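Local structure of putative dehydratase (Mesorhizobium loti, 2POZ) at residues Lys4-Gly16 / Lys372-Thr384. The protein is of unproven function but may be a lyase, perhaps a dehydratase, of the mandelate racemase/muconate lactonizing enzyme family. Numbering follows the deposited sequence.
Sequences KITGVNIYLLKSG and KRNIEPYLWASCT
The carbonyl oxygen of I10 takes two backbone N-H groups at once. W380 N lies in the carbonyl plane at 2.6 Å from I10 O, and A381 N makes a longer bond of 3.2 Å to the same oxygen. Two residues, W380 and A381, thus stand opposite the single residue I10, a classic beta bulge, and the register of the antiparallel strands 5-12 and 379-383 slips by one residue there. On one side of it V8 and C383 bond to each other in both directions and I10 N donates to A381 O; on the other, L12 N reaches Y378 O at 3.0 Å.

Y11 and Y378 carry most of the side-chain contact. The Y11 ring is held between two aliphatic tips, I375 CD1 sitting 3.8 Å from the ring centroid, nearly on the normal, and L379 CD1 more offset over the opposite face. I375 reaches the ring by placing CG1 between its own backbone N and carbonyl carbon (chi1 65°). K372 folds back on itself so that NZ forms a salt bridge with E376 OE1 (3.4 Å) close to the Y11 hydroxyl, which also makes a weak hydrogen bond to the E24 carboxylate on strand 21-27.

Farther along, the side chains of Y378 and L13 cross at about a right angle, with L13 CG 3.9 Å from Y378 CD2, and K14 N lies over one face of the Y378 ring. A water links Y378 OH to K14 O. The L12 and W380 side chains lie alongside each other, pointing the same way, with L12 CD2 nearest W380 CD1; W380 also packs on W380 of a second subunit.

Strand 379-383 is the outermost strand, within this chain, of the antiparallel sheet of the N-terminal, enolase-like domain. Strand 21-27 flanks 5-12 on its other side, and helix 45-59 packs against V8, I10 and C383.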
loop_
_atom_site.group_PDB
_atom_site.type_symbol
_atom_site.label_atom_id
_atom_site.label_comp_id
_atom_site.label_asym_id
_atom_site.label_seq_id
_atom_site.Cartn_x
_atom_site.Cartn_y
_atom_site.Cartn_z
ATOM N N LYS A 4 24.372 31.610 33.896
ATOM C CA LYS A 4 25.304 30.525 33.643
ATOM C C LYS A 4 25.043 29.389 34.636
ATOM O O LYS A 4 24.916 29.625 35.836
ATOM C CB LYS A 4 26.742 31.031 33.793
ATOM C CG LYS A 4 27.796 29.942 33.893
ATOM C CD LYS A 4 29.185 30.529 34.177
ATOM C CE LYS A 4 29.862 31.086 32.923
ATOM N NZ LYS A 4 30.474 30.004 32.085
ATOM N N ILE A 5 24.949 28.163 34.130
ATOM C CA ILE A 5 24.730 27.003 34.986
ATOM C C ILE A 5 26.023 26.752 35.771
ATOM O O ILE A 5 27.095 26.577 35.189
ATOM C CB ILE A 5 24.371 25.743 34.143
ATOM C CG1 ILE A 5 23.000 25.934 33.485
ATOM C CG2 ILE A 5 24.371 24.497 35.028
ATOM C CD1 ILE A 5 22.603 24.804 32.515
ATOM N N THR A 6 25.923 26.753 37.093
ATOM C CA THR A 6 27.092 26.540 37.929
ATOM C C THR A 6 27.131 25.162 38.578
ATOM O O THR A 6 28.178 24.726 39.054
ATOM C CB THR A 6 27.160 27.599 39.027
ATOM O OG1 THR A 6 25.894 27.667 39.691
ATOM C CG2 THR A 6 27.498 28.961 38.434
ATOM N N GLY A 7 25.993 24.477 38.599
ATOM C CA GLY A 7 25.959 23.157 39.197
ATOM C C GLY A 7 24.663 22.402 38.967
ATOM O O GLY A 7 23.606 23.002 38.772
ATOM N N VAL A 8 24.757 21.075 38.994
ATOM C CA VAL A 8 23.602 20.204 38.799
ATOM C C VAL A 8 23.627 19.107 39.860
ATOM O O VAL A 8 24.610 18.379 39.980
ATOM C CB VAL A 8 23.617 19.513 37.399
ATOM C CG1 VAL A 8 22.405 18.606 37.262
ATOM C CG2 VAL A 8 23.625 20.560 36.280
ATOM N N ASN A 9 22.550 19.002 40.630
ATOM C CA ASN A 9 22.440 17.979 41.665
ATOM C C ASN A 9 21.429 16.930 41.220
ATOM O O ASN A 9 20.374 17.262 40.675
ATOM C CB ASN A 9 21.983 18.593 42.995
ATOM C CG ASN A 9 23.101 19.336 43.720
ATOM O OD1 ASN A 9 22.838 20.187 44.566
ATOM N ND2 ASN A 9 24.345 19.005 43.404
ATOM N N ILE A 10 21.762 15.667 41.462
ATOM C CA ILE A 10 20.902 14.553 41.093
ATOM C C ILE A 10 20.482 13.807 42.352
ATOM O O ILE A 10 21.322 13.402 43.154
ATOM C CB ILE A 10 21.641 13.594 40.152
ATOM C CG1 ILE A 10 22.104 14.362 38.912
ATOM C CG2 ILE A 10 20.722 12.443 39.749
ATOM C CD1 ILE A 10 23.279 13.740 38.217
ATOM N N TYR A 11 19.176 13.622 42.501
ATOM C CA TYR A 11 18.608 12.961 43.668
ATOM C C TYR A 11 17.885 11.680 43.273
ATOM O O TYR A 11 17.095 11.677 42.330
ATOM C CB TYR A 11 17.616 13.914 44.348
ATOM C CG TYR A 11 18.200 15.272 44.687
ATOM C CD1 TYR A 11 18.746 15.524 45.945
ATOM C CD2 TYR A 11 18.242 16.295 43.733
ATOM C CE1 TYR A 11 19.324 16.765 46.250
ATOM C CE2 TYR A 11 18.820 17.544 44.028
ATOM C CZ TYR A 11 19.357 17.765 45.290
ATOM O OH TYR A 11 19.934 18.980 45.589
ATOM N N LEU A 12 18.173 10.594 43.987
ATOM C CA LEU A 12 17.529 9.309 43.747
ATOM C C LEU A 12 16.772 9.004 45.037
ATOM O O LEU A 12 17.327 8.469 45.986
ATOM C CB LEU A 12 18.571 8.224 43.462
ATOM C CG LEU A 12 18.077 6.786 43.277
ATOM C CD1 LEU A 12 16.942 6.723 42.266
ATOM C CD2 LEU A 12 19.245 5.916 42.830
ATOM N N LEU A 13 15.500 9.365 45.065
ATOM C CA LEU A 13 14.689 9.164 46.253
ATOM C C LEU A 13 14.159 7.767 46.502
ATOM O O LEU A 13 14.091 6.921 45.611
ATOM C CB LEU A 13 13.483 10.105 46.240
ATOM C CG LEU A 13 13.618 11.573 46.651
ATOM C CD1 LEU A 13 14.547 12.300 45.706
ATOM C CD2 LEU A 13 12.236 12.215 46.643
ATOM N N LYS A 14 13.798 7.552 47.760
ATOM C CA LYS A 14 13.156 6.328 48.203
ATOM C C LYS A 14 11.900 6.979 48.739
ATOM O O LYS A 14 11.932 7.632 49.778
ATOM C CB LYS A 14 13.916 5.646 49.343
ATOM C CG LYS A 14 13.232 4.356 49.813
ATOM C CD LYS A 14 13.957 3.680 50.972
ATOM C CE LYS A 14 13.669 4.371 52.294
ATOM N NZ LYS A 14 14.170 3.574 53.452
ATOM N N SER A 15 10.801 6.856 48.008
ATOM C CA SER A 15 9.555 7.475 48.438
ATOM C C SER A 15 8.430 6.461 48.336
ATOM O O SER A 15 7.747 6.375 47.312
ATOM C CB SER A 15 9.251 8.689 47.558
ATOM O OG SER A 15 8.116 9.393 48.025
ATOM N N GLY A 16 8.243 5.689 49.404
ATOM C CA GLY A 16 7.206 4.677 49.391
ATOM C C GLY A 16 7.581 3.616 48.377
ATOM O O GLY A 16 8.724 3.165 48.342
ATOM N N LYS A 372 14.315 21.416 50.108
ATOM C CA LYS A 372 15.665 20.882 50.117
ATOM C C LYS A 372 15.950 19.911 51.254
ATOM O O LYS A 372 16.631 18.909 51.052
ATOM C CB LYS A 372 16.687 22.027 50.126
ATOM C CG LYS A 372 16.600 22.944 48.898
ATOM C CD LYS A 372 16.814 22.186 47.579
ATOM C CE LYS A 372 18.285 21.877 47.305
ATOM N NZ LYS A 372 18.894 21.000 48.339
ATOM N N ARG A 373 15.434 20.192 52.447
ATOM C CA ARG A 373 15.677 19.297 53.573
ATOM C C ARG A 373 15.148 17.888 53.314
ATOM O O ARG A 373 15.709 16.911 53.808
ATOM C CB ARG A 373 15.035 19.835 54.856
ATOM C CG ARG A 373 15.080 18.820 55.996
ATOM C CD ARG A 373 14.372 19.294 57.255
ATOM N NE ARG A 373 14.246 18.210 58.233
ATOM C CZ ARG A 373 13.805 18.371 59.478
ATOM N NH1 ARG A 373 13.446 19.573 59.901
ATOM N NH2 ARG A 373 13.720 17.330 60.300
ATOM N N ASN A 374 14.075 17.778 52.536
ATOM C CA ASN A 374 13.493 16.468 52.256
ATOM C C ASN A 374 14.201 15.650 51.181
ATOM O O ASN A 374 14.165 14.422 51.217
ATOM C CB ASN A 374 12.015 16.616 51.902
ATOM C CG ASN A 374 11.165 16.937 53.113
ATOM O OD1 ASN A 374 11.674 16.990 54.233
ATOM N ND2 ASN A 374 9.869 17.146 52.901
ATOM N N ILE A 375 14.853 16.318 50.233
ATOM C CA ILE A 375 15.534 15.591 49.169
ATOM C C ILE A 375 17.048 15.489 49.351
ATOM O O ILE A 375 17.682 14.591 48.796
ATOM C CB ILE A 375 15.253 16.225 47.785
ATOM C CG1 ILE A 375 15.842 17.638 47.724
ATOM C CG2 ILE A 375 13.748 16.247 47.516
ATOM C CD1 ILE A 375 15.695 18.309 46.379
ATOM N N GLU A 376 17.626 16.405 50.126
ATOM C CA GLU A 376 19.068 16.401 50.357
ATOM C C GLU A 376 19.615 15.040 50.807
ATOM O O GLU A 376 20.696 14.637 50.381
ATOM C CB GLU A 376 19.435 17.486 51.374
ATOM C CG GLU A 376 20.929 17.684 51.589
ATOM C CD GLU A 376 21.687 17.970 50.300
ATOM O OE1 GLU A 376 21.117 18.619 49.391
ATOM O OE2 GLU A 376 22.865 17.556 50.207
ATOM N N PRO A 377 18.876 14.311 51.670
ATOM C CA PRO A 377 19.352 13.001 52.127
ATOM C C PRO A 377 19.498 12.010 50.971
ATOM O O PRO A 377 20.197 11.001 51.085
ATOM C CB PRO A 377 18.263 12.553 53.106
ATOM C CG PRO A 377 17.740 13.838 53.646
ATOM C CD PRO A 377 17.657 14.703 52.397
ATOM N N TYR A 378 18.841 12.311 49.856
ATOM C CA TYR A 378 18.871 11.430 48.699
ATOM C C TYR A 378 19.795 11.894 47.568
ATOM O O TYR A 378 19.777 11.338 46.462
ATOM C CB TYR A 378 17.437 11.229 48.209
ATOM C CG TYR A 378 16.569 10.585 49.272
ATOM C CD1 TYR A 378 16.726 9.237 49.610
ATOM C CD2 TYR A 378 15.644 11.341 49.998
ATOM C CE1 TYR A 378 15.983 8.659 50.653
ATOM C CE2 TYR A 378 14.905 10.775 51.037
ATOM C CZ TYR A 378 15.081 9.436 51.358
ATOM O OH TYR A 378 14.354 8.890 52.394
ATOM N N LEU A 379 20.612 12.905 47.857
ATOM C CA LEU A 379 21.571 13.414 46.883
ATOM C C LEU A 379 22.366 12.209 46.408
ATOM O O LEU A 379 22.939 11.494 47.216
ATOM C CB LEU A 379 22.508 14.430 47.545
ATOM C CG LEU A 379 23.545 15.115 46.653
ATOM C CD1 LEU A 379 22.841 15.914 45.542
ATOM C CD2 LEU A 379 24.411 16.039 47.513
ATOM N N TRP A 380 22.406 11.991 45.099
ATOM C CA TRP A 380 23.105 10.846 44.524
ATOM C C TRP A 380 24.382 11.261 43.784
ATOM O O TRP A 380 25.335 10.493 43.687
ATOM C CB TRP A 380 22.161 10.123 43.562
ATOM C CG TRP A 380 22.654 8.806 43.047
ATOM C CD1 TRP A 380 22.586 7.591 43.684
ATOM C CD2 TRP A 380 23.242 8.555 41.765
ATOM N NE1 TRP A 380 23.089 6.605 42.868
ATOM C CE2 TRP A 380 23.497 7.169 41.685
ATOM C CE3 TRP A 380 23.571 9.369 40.669
ATOM C CZ2 TRP A 380 24.069 6.575 40.553
ATOM C CZ3 TRP A 380 24.135 8.784 39.547
ATOM C CH2 TRP A 380 24.378 7.394 39.497
ATOM N N ALA A 381 24.394 12.471 43.245
ATOM C CA ALA A 381 25.572 12.964 42.544
ATOM C C ALA A 381 25.491 14.471 42.394
ATOM O O ALA A 381 24.399 15.036 42.328
ATOM C CB ALA A 381 25.697 12.299 41.165
ATOM N N SER A 382 26.656 15.110 42.354
ATOM C CA SER A 382 26.771 16.555 42.202
ATOM C C SER A 382 27.785 16.851 41.108
ATOM O O SER A 382 28.854 16.253 41.081
ATOM C CB SER A 382 27.248 17.202 43.506
ATOM O OG SER A 382 26.254 17.116 44.508
ATOM N N CYS A 383 27.447 17.772 40.211
ATOM C CA CYS A 383 28.346 18.136 39.120
ATOM C C CYS A 383 28.553 19.648 39.138
ATOM O O CYS A 383 27.587 20.407 39.046
ATOM C CB CYS A 383 27.744 17.726 37.771
ATOM S SG CYS A 383 26.984 16.088 37.754
ATOM N N THR A 384 29.804 20.080 39.259
ATOM C CA THR A 384 30.127 21.507 39.285
ATOM C C THR A 384 31.299 21.842 38.354
ATOM O O THR A 384 31.656 23.039 38.279
ATOM C CB THR A 384 30.497 21.975 40.711
ATOM O OG1 THR A 384 31.550 21.147 41.221
ATOM C CG2 THR A 384 29.287 21.896 41.649
HETATM O O HOH W 1 11.459 7.872 52.579
#